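Local coordinates for N5-Carboxyaminoimidazole ribonucleotide synthetase (Staphylococcus aureus subsp. aureus, PDB 3ORQ), which catalyses the ATP-dependent carboxylation of 5-aminoimidazole ribonucleotide with bicarbonate to N5-carboxyaminoimidazole ribonucleotide, a step of purine biosynthesis, as a member of the ATP-grasp superfamily, at residues P211-E216 with G279-E284; P273-S278 with Y288-T293. One frame throughout, in Å; residues are numbered along the deposited sequence.

How the contacts relate
Both contacts are buried in the ATP-grasp part of the chain, their centres about 9 Å apart, and the chain between 273 and 293 serves both. Contact 1 sets the turn at 279-284 against strand 207-218 of the large antiparallel sheet; contact 2 folds the preceding loop, 273-278, onto the start of helix 290-298. They touch where Ser-282 OG of the first probably accepts a hydrogen bond from Gln-290 N of the second, 3.1 Å away. Contact 1 brings a phenol against an amide and a proline, with the Gln-213 side chain about 12 Å from the bound ADP. Contact 2 combines proline-phenylalanine packing with an amide against backbone, and its His-276 lies close to the magnesium ion.

Contact 1 of 2, residues P211-E216 with G279-E284; sequences PLQENE and GHYSIE
The phenol ring of Tyr-281 meets the side-chain amide of Gln-213 at its edge, near the ring plane, while one of its faces is covered toward the rim by CB of its own neighbour Ser-282, 4.1 Å above the plane. The two flat groups are turned 71° against each other, and the side chains cross at about a right angle. Gln-213 CD comes to 3.8 Å from Tyr-281 CE1, so the amide sits beside the hydroxyl-bearing end of the ring and does not lie over it.

Pro-211 sits beyond the hydroxyl end of the phenol, close to the ring plane. Its CG is 3.6 Å from Tyr-281 OH, and its carbonyl O is 3.4 Å from the same hydroxyl, so the oxygen is flanked by proline ring and backbone on one segment and has the amide close by as well. Gln-213 reaches this spot by folding: CG stands between its backbone N and carbonyl carbon (chi1 43°), and the chain bends again at chi2, which brings the amide round toward the phenol.

The ring rises from a type I beta turn running from Gly-279 to Ser-282. The carbonyl O of Gly-279 takes two donors from Ser-282: the backbone N at 3.1 Å and OG at 2.7 Å, the latter almost in line with the C=O bond (173°). This double grip fixes the turn from which Tyr-281 projects. Val-227 of the neighbouring strand 221-227 touches Pro-211, Gln-213 and Tyr-281 alike.

In the fold, the contact seats the turn at the start of the short helix 282-285 on one face of the large antiparallel sheet, whose adjacent strand 191-201 pairs with Gln-213 through Ser-196. It is part of the buried core of the ATP-grasp domain, the Gln-213 side chain about 12 Å from the bound ADP.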
ATOM      1  N   PRO A 211      -3.241 -12.502  12.940  1.00 11.16           N
ATOM      2  CA  PRO A 211      -2.347 -13.236  13.859  1.00  8.58           C
ATOM      3  C   PRO A 211      -2.151 -12.489  15.188  1.00  9.61           C
ATOM      4  O   PRO A 211      -1.999 -11.270  15.207  1.00  7.49           O
ATOM      5  CB  PRO A 211      -1.004 -13.280  13.094  1.00  9.01           C
ATOM      6  CG  PRO A 211      -1.285 -12.650  11.664  1.00 10.69           C
ATOM      7  CD  PRO A 211      -2.777 -12.555  11.526  1.00 10.54           C
ATOM      8  N   LEU A 212      -2.129 -13.230  16.293  1.00 11.00           N
ATOM      9  CA  LEU A 212      -1.838 -12.673  17.614  1.00 11.70           C
ATOM     10  C   LEU A 212      -0.505 -11.967  17.589  1.00 12.04           C
ATOM     11  O   LEU A 212       0.458 -12.448  17.011  1.00 13.47           O
ATOM     12  CB  LEU A 212      -1.826 -13.784  18.653  1.00 11.27           C
ATOM     13  CG  LEU A 212      -1.897 -13.321  20.098  1.00 14.92           C
ATOM     14  CD1 LEU A 212      -3.302 -12.733  20.503  1.00 12.01           C
ATOM     15  CD2 LEU A 212      -1.401 -14.472  21.054  1.00 12.99           C
ATOM     16  N   GLN A 213      -0.455 -10.789  18.186  1.00 13.62           N
ATOM     17  CA  GLN A 213       0.744  -9.998  18.134  1.00 14.61           C
ATOM     18  C   GLN A 213       1.272  -9.739  19.541  1.00 15.87           C
ATOM     19  O   GLN A 213       0.500  -9.640  20.500  1.00 17.55           O
ATOM     20  CB  GLN A 213       0.537  -8.697  17.316  1.00 15.84           C
ATOM     21  CG  GLN A 213      -0.733  -7.930  17.552  1.00 18.42           C
ATOM     22  CD  GLN A 213      -1.653  -7.810  16.334  1.00 16.83           C
ATOM     23  OE1 GLN A 213      -1.471  -8.438  15.293  1.00 14.37           O
ATOM     24  NE2 GLN A 213      -2.682  -7.010  16.501  1.00 17.35           N
ATOM     25  N   GLU A 214       2.595  -9.692  19.665  1.00 14.32           N
ATOM     26  CA  GLU A 214       3.244  -9.553  20.956  1.00 14.35           C
ATOM     27  C   GLU A 214       3.876  -8.150  21.064  1.00 15.04           C
ATOM     28  O   GLU A 214       4.605  -7.703  20.181  1.00 15.74           O
ATOM     29  CB  GLU A 214       4.313 -10.633  21.120  1.00 13.83           C
ATOM     30  CG  GLU A 214       5.187 -10.424  22.320  1.00 17.15           C
ATOM     31  CD  GLU A 214       6.403 -11.337  22.367  1.00 19.43           C
ATOM     32  OE1 GLU A 214       7.335 -11.004  23.150  1.00 23.07           O
ATOM     33  OE2 GLU A 214       6.432 -12.354  21.644  1.00 15.92           O
ATOM     34  N   ASN A 215       3.609  -7.487  22.175  1.00 14.94           N
ATOM     35  CA  ASN A 215       3.830  -6.062  22.307  1.00 13.70           C
ATOM     36  C   ASN A 215       4.684  -5.702  23.528  1.00 15.26           C
ATOM     37  O   ASN A 215       4.330  -6.000  24.709  1.00 15.68           O
ATOM     38  CB  ASN A 215       2.479  -5.329  22.386  1.00 11.37           C
ATOM     39  CG  ASN A 215       1.616  -5.568  21.155  1.00 13.12           C
ATOM     40  OD1 ASN A 215       2.137  -5.671  20.044  1.00 16.06           O
ATOM     41  ND2 ASN A 215       0.302  -5.631  21.335  1.00  6.44           N
ATOM     42  N   GLU A 216       5.791  -5.032  23.249  1.00 13.59           N
ATOM     43  CA  GLU A 216       6.608  -4.484  24.301  1.00 15.05           C
ATOM     44  C   GLU A 216       6.393  -2.994  24.277  1.00 16.67           C
ATOM     45  O   GLU A 216       6.357  -2.372  23.186  1.00 17.31           O
ATOM     46  CB  GLU A 216       8.081  -4.823  24.106  1.00 14.16           C
ATOM     47  CG  GLU A 216       8.940  -4.233  25.218  1.00 20.34           C
ATOM     48  CD  GLU A 216      10.404  -4.575  25.101  1.00 22.30           C
ATOM     49  OE1 GLU A 216      10.767  -5.485  24.334  1.00 22.13           O
ATOM     50  OE2 GLU A 216      11.194  -3.915  25.788  1.00 28.19           O
ATOM     51  N   GLY A 279      -1.060  -3.174  14.912  1.00  7.11           N
ATOM     52  CA  GLY A 279      -1.491  -3.887  13.692  1.00  5.27           C
ATOM     53  C   GLY A 279      -0.797  -3.429  12.436  1.00  4.50           C
ATOM     54  O   GLY A 279      -1.086  -3.949  11.335  1.00  6.55           O
ATOM     55  N   HIS A 280       0.078  -2.430  12.556  1.00  4.54           N
ATOM     56  CA  HIS A 280       0.684  -1.824  11.360  1.00  6.25           C
ATOM     57  C   HIS A 280       1.505  -2.806  10.533  1.00  6.48           C
ATOM     58  O   HIS A 280       1.515  -2.683   9.279  1.00  5.33           O
ATOM     59  CB  HIS A 280       1.467  -0.567  11.649  1.00  4.53           C
ATOM     60  CG  HIS A 280       0.629   0.538  12.204  1.00  7.27           C
ATOM     61  ND1 HIS A 280      -0.744   0.541  12.120  1.00 10.88           N
ATOM     62  CD2 HIS A 280       0.960   1.641  12.914  1.00  8.49           C
ATOM     63  CE1 HIS A 280      -1.225   1.608  12.733  1.00  7.47           C
ATOM     64  NE2 HIS A 280      -0.210   2.298  13.214  1.00  8.65           N
ATOM     65  N   TYR A 281       2.083  -3.825  11.215  1.00  4.02           N
ATOM     66  CA  TYR A 281       2.971  -4.790  10.572  1.00  4.01           C
ATOM     67  C   TYR A 281       2.217  -5.505   9.425  1.00  5.68           C
ATOM     68  O   TYR A 281       2.836  -5.993   8.445  1.00  6.15           O
ATOM     69  CB  TYR A 281       3.485  -5.814  11.587  1.00  3.70           C
ATOM     70  CG  TYR A 281       2.374  -6.772  11.936  1.00  4.17           C
ATOM     71  CD1 TYR A 281       1.417  -6.418  12.884  1.00  5.01           C
ATOM     72  CD2 TYR A 281       2.190  -7.941  11.211  1.00  2.00           C
ATOM     73  CE1 TYR A 281       0.349  -7.226  13.139  1.00  9.52           C
ATOM     74  CE2 TYR A 281       1.111  -8.792  11.496  1.00  3.56           C
ATOM     75  CZ  TYR A 281       0.185  -8.416  12.452  1.00  7.63           C
ATOM     76  OH  TYR A 281      -0.906  -9.211  12.753  1.00  9.70           O
ATOM     77  N   SER A 282       0.886  -5.600   9.548  1.00  5.62           N
ATOM     78  CA  SER A 282       0.077  -6.419   8.620  1.00  4.42           C
ATOM     79  C   SER A 282       0.115  -5.852   7.205  1.00  3.19           C
ATOM     80  O   SER A 282      -0.218  -6.533   6.206  1.00  2.00           O
ATOM     81  CB  SER A 282      -1.382  -6.483   9.099  1.00  4.45           C
ATOM     82  OG  SER A 282      -1.958  -5.191   9.132  1.00  7.59           O
ATOM     83  N   ILE A 283       0.527  -4.596   7.095  1.00  4.60           N
ATOM     84  CA  ILE A 283       0.693  -4.033   5.741  1.00  6.42           C
ATOM     85  C   ILE A 283       1.729  -4.837   4.977  1.00  6.47           C
ATOM     86  O   ILE A 283       1.494  -5.209   3.866  1.00  9.86           O
ATOM     87  CB  ILE A 283       1.078  -2.572   5.753  1.00  5.79           C
ATOM     88  CG1 ILE A 283      -0.116  -1.741   6.164  1.00  7.64           C
ATOM     89  CG2 ILE A 283       1.514  -2.119   4.357  1.00  5.90           C
ATOM     90  CD1 ILE A 283       0.290  -0.347   6.711  1.00  8.27           C
ATOM     91  N   GLU A 284       2.894  -5.083   5.556  1.00  7.58           N
ATOM     92  CA  GLU A 284       3.907  -5.839   4.798  1.00  7.39           C
ATOM     93  C   GLU A 284       3.793  -7.357   4.956  1.00  6.77           C
ATOM     94  O   GLU A 284       4.127  -8.116   4.023  1.00  7.77           O
ATOM     95  CB  GLU A 284       5.314  -5.408   5.204  1.00  8.85           C
ATOM     96  CG  GLU A 284       5.752  -4.014   4.660  1.00 10.27           C
ATOM     97  CD  GLU A 284       5.145  -2.904   5.466  1.00 10.13           C
ATOM     98  OE1 GLU A 284       4.631  -3.227   6.553  1.00  5.64           O
ATOM     99  OE2 GLU A 284       5.132  -1.734   5.013  1.00  8.97           O
TER

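Contact 2 of 2, residues P273-S278 with Y288-T293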
ATOM      1  N   PRO A 273     -11.561   0.791  19.356  1.00  5.53           N
ATOM      2  CA  PRO A 273     -12.573   0.579  18.318  1.00  3.34           C
ATOM      3  C   PRO A 273     -12.051   1.145  16.977  1.00  5.58           C
ATOM      4  O   PRO A 273     -12.731   1.932  16.272  1.00  4.84           O
ATOM      5  CB  PRO A 273     -13.745   1.382  18.836  1.00  2.00           C
ATOM      6  CG  PRO A 273     -13.049   2.580  19.571  1.00  2.00           C
ATOM      7  CD  PRO A 273     -11.804   2.017  20.146  1.00  3.49           C
ATOM      8  N   ARG A 274     -10.833   0.740  16.624  1.00  6.22           N
ATOM      9  CA  ARG A 274     -10.198   1.258  15.412  1.00  6.25           C
ATOM     10  C   ARG A 274      -9.055   0.339  15.063  1.00  6.11           C
ATOM     11  O   ARG A 274      -8.683  -0.514  15.882  1.00  5.36           O
ATOM     12  CB  ARG A 274      -9.686   2.691  15.648  1.00  4.26           C
ATOM     13  CG  ARG A 274      -8.952   2.808  16.985  1.00  6.47           C
ATOM     14  CD  ARG A 274      -8.160   4.091  17.150  1.00  5.77           C
ATOM     15  NE  ARG A 274      -7.579   4.140  18.477  1.00 13.65           N
ATOM     16  CZ  ARG A 274      -6.436   3.557  18.819  1.00 18.09           C
ATOM     17  NH1 ARG A 274      -5.736   2.891  17.910  1.00 18.71           N
ATOM     18  NH2 ARG A 274      -5.981   3.648  20.071  1.00 18.73           N
ATOM     19  N   PRO A 275      -8.457   0.518  13.865  1.00  6.18           N
ATOM     20  CA  PRO A 275      -7.118  -0.040  13.676  1.00  6.04           C
ATOM     21  C   PRO A 275      -6.219   0.454  14.796  1.00  5.83           C
ATOM     22  O   PRO A 275      -6.493   1.496  15.398  1.00  3.54           O
ATOM     23  CB  PRO A 275      -6.693   0.544  12.332  1.00  5.69           C
ATOM     24  CG  PRO A 275      -8.055   0.607  11.546  1.00  3.46           C
ATOM     25  CD  PRO A 275      -8.996   1.101  12.618  1.00  7.57           C
ATOM     26  N   HIS A 276      -5.157  -0.277  15.081  1.00  7.02           N
ATOM     27  CA  HIS A 276      -4.375  -0.001  16.284  1.00  7.94           C
ATOM     28  C   HIS A 276      -2.913  -0.098  15.927  1.00  6.65           C
ATOM     29  O   HIS A 276      -2.543  -0.867  15.035  1.00  4.21           O
ATOM     30  CB  HIS A 276      -4.776  -1.028  17.363  1.00  9.36           C
ATOM     31  CG  HIS A 276      -4.044  -0.913  18.666  1.00 12.25           C
ATOM     32  ND1 HIS A 276      -2.878  -1.610  18.932  1.00 13.79           N
ATOM     33  CD2 HIS A 276      -4.359  -0.254  19.816  1.00 16.79           C
ATOM     34  CE1 HIS A 276      -2.489  -1.355  20.177  1.00 14.38           C
ATOM     35  NE2 HIS A 276      -3.366  -0.535  20.733  1.00 13.18           N
ATOM     36  N   ASN A 277      -2.080   0.674  16.630  1.00  6.85           N
ATOM     37  CA  ASN A 277      -0.628   0.726  16.387  1.00  7.74           C
ATOM     38  C   ASN A 277      -0.006  -0.682  16.285  1.00  9.28           C
ATOM     39  O   ASN A 277       0.951  -0.914  15.501  1.00  7.82           O
ATOM     40  CB  ASN A 277       0.043   1.480  17.535  1.00  9.69           C
ATOM     41  CG  ASN A 277       1.417   2.018  17.175  1.00  9.20           C
ATOM     42  OD1 ASN A 277       2.031   1.664  16.139  1.00  6.83           O
ATOM     43  ND2 ASN A 277       1.892   2.922  18.016  1.00  2.91           N
ATOM     44  N   SER A 278      -0.546  -1.640  17.047  1.00  7.94           N
ATOM     45  CA  SER A 278       0.077  -2.963  17.051  1.00  8.50           C
ATOM     46  C   SER A 278      -0.282  -3.770  15.803  1.00  8.27           C
ATOM     47  O   SER A 278       0.126  -4.949  15.655  1.00 10.76           O
ATOM     48  CB  SER A 278      -0.298  -3.757  18.325  1.00  7.88           C
ATOM     49  OG  SER A 278      -1.710  -3.954  18.424  1.00  9.36           O
ATOM     50  N   TYR A 288      -3.627  -9.423   3.773  1.00  2.00           N
ATOM     51  CA  TYR A 288      -4.546  -8.276   3.914  1.00  2.00           C
ATOM     52  C   TYR A 288      -4.014  -7.456   5.088  1.00  2.27           C
ATOM     53  O   TYR A 288      -3.485  -8.023   6.042  1.00  3.46           O
ATOM     54  CB  TYR A 288      -5.957  -8.704   4.288  1.00  2.00           C
ATOM     55  CG  TYR A 288      -6.657  -9.627   3.281  1.00  2.00           C
ATOM     56  CD1 TYR A 288      -6.549 -11.021   3.418  1.00  2.00           C
ATOM     57  CD2 TYR A 288      -7.432  -9.115   2.245  1.00  2.00           C
ATOM     58  CE1 TYR A 288      -7.164 -11.890   2.542  1.00  2.00           C
ATOM     59  CE2 TYR A 288      -8.053  -9.994   1.302  1.00  2.00           C
ATOM     60  CZ  TYR A 288      -7.903 -11.385   1.487  1.00  2.50           C
ATOM     61  OH  TYR A 288      -8.510 -12.279   0.633  1.00  5.94           O
ATOM     62  N   SER A 289      -4.155  -6.133   5.043  1.00  2.00           N
ATOM     63  CA  SER A 289      -3.763  -5.331   6.208  1.00  3.97           C
ATOM     64  C   SER A 289      -4.995  -4.964   6.998  1.00  2.35           C
ATOM     65  O   SER A 289      -6.096  -5.090   6.508  1.00  3.74           O
ATOM     66  CB  SER A 289      -3.013  -4.046   5.787  1.00  3.39           C
ATOM     67  OG  SER A 289      -3.935  -3.005   5.477  1.00  2.32           O
ATOM     68  N   GLN A 290      -4.802  -4.446   8.197  1.00  2.00           N
ATOM     69  CA  GLN A 290      -5.930  -4.110   9.052  1.00  2.74           C
ATOM     70  C   GLN A 290      -6.721  -2.953   8.480  1.00  2.00           C
ATOM     71  O   GLN A 290      -7.899  -2.774   8.811  1.00  2.00           O
ATOM     72  CB  GLN A 290      -5.458  -3.828  10.488  1.00  2.11           C
ATOM     73  CG  GLN A 290      -4.419  -2.753  10.637  1.00  3.81           C
ATOM     74  CD  GLN A 290      -4.253  -2.267  12.063  1.00  4.13           C
ATOM     75  OE1 GLN A 290      -3.270  -1.592  12.380  1.00  9.29           O
ATOM     76  NE2 GLN A 290      -5.218  -2.564  12.916  1.00  2.24           N
ATOM     77  N   PHE A 291      -6.076  -2.178   7.610  1.00  2.00           N
ATOM     78  CA  PHE A 291      -6.781  -1.079   6.899  1.00  2.00           C
ATOM     79  C   PHE A 291      -7.583  -1.594   5.699  1.00  2.20           C
ATOM     80  O   PHE A 291      -8.705  -1.104   5.463  1.00  2.81           O
ATOM     81  CB  PHE A 291      -5.784   0.038   6.478  1.00  2.00           C
ATOM     82  CG  PHE A 291      -4.987   0.550   7.626  1.00  2.00           C
ATOM     83  CD1 PHE A 291      -5.583   1.400   8.564  1.00  2.00           C
ATOM     84  CD2 PHE A 291      -3.689   0.049   7.875  1.00  2.00           C
ATOM     85  CE1 PHE A 291      -4.869   1.841   9.681  1.00  2.00           C
ATOM     86  CE2 PHE A 291      -2.958   0.484   8.992  1.00  2.00           C
ATOM     87  CZ  PHE A 291      -3.543   1.391   9.888  1.00  2.00           C
ATOM     88  N   ASP A 292      -7.036  -2.575   4.952  1.00  2.00           N
ATOM     89  CA  ASP A 292      -7.791  -3.146   3.848  1.00  2.00           C
ATOM     90  C   ASP A 292      -9.092  -3.721   4.397  1.00  2.00           C
ATOM     91  O   ASP A 292     -10.164  -3.394   3.904  1.00  2.00           O
ATOM     92  CB  ASP A 292      -7.022  -4.272   3.147  1.00  2.00           C
ATOM     93  CG  ASP A 292      -5.703  -3.805   2.530  1.00  5.23           C
ATOM     94  OD1 ASP A 292      -5.582  -2.620   2.081  1.00  2.25           O
ATOM     95  OD2 ASP A 292      -4.761  -4.648   2.540  1.00  7.95           O
ATOM     96  N   THR A 293      -9.006  -4.585   5.399  1.00  2.00           N
ATOM     97  CA  THR A 293     -10.223  -5.182   5.940  1.00  2.00           C
ATOM     98  C   THR A 293     -11.143  -4.091   6.580  1.00  2.00           C
ATOM     99  O   THR A 293     -12.337  -4.207   6.577  1.00  2.38           O
ATOM    100  CB  THR A 293      -9.918  -6.294   6.942  1.00  2.00           C
ATOM    101  OG1 THR A 293      -9.079  -5.775   7.977  1.00  2.00           O
ATOM    102  CG2 THR A 293      -9.191  -7.443   6.269  1.00  2.00           C
TER
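Pro-275 and Phe-291 pack obliquely, at the point where the loop after strand 266-272 meets a helix opened by a capping box. In that box Ser-289 OG, at the N-cap, accepts from Asp-292 N at 3.2 Å, and Ser-289 N returns a bond to Asp-292 OD2, met from above the carboxylate plane. Phe-291 N gives the serine oxygen a weak second donor.

From this start the first turn of the helix sends two side chains at the loop. Pro-275 CB lies 3.5 Å from Phe-291 CE1, and Pro-275 CG lies a little farther from the same carbon. Gln-290 CG covers one face of the same ring, 3.9 Å above the plane and toward its rim.

Beyond CG, Gln-290 runs extended (chi2 165°) and carries its amide past Pro-275 to the backbone of His-276. Gln-290 CD ends up 3.7 Å from both His-276 N and His-276 O, so the end of the amide lies beside the backbone N and O of one residue.

The His-276 side chain leaves the backbone away from 288-293 and lies about 5 Å from the bound magnesium ion. His-276 NE2 is hydrogen-bonded to Glu-257, one of the two glutamates of the magnesium site. At the other ring nitrogen, His-276 ND1 is met by Ser-278 twice: OG at 2.7 Å, and N at 3.0 Å from 37° out of the ring plane.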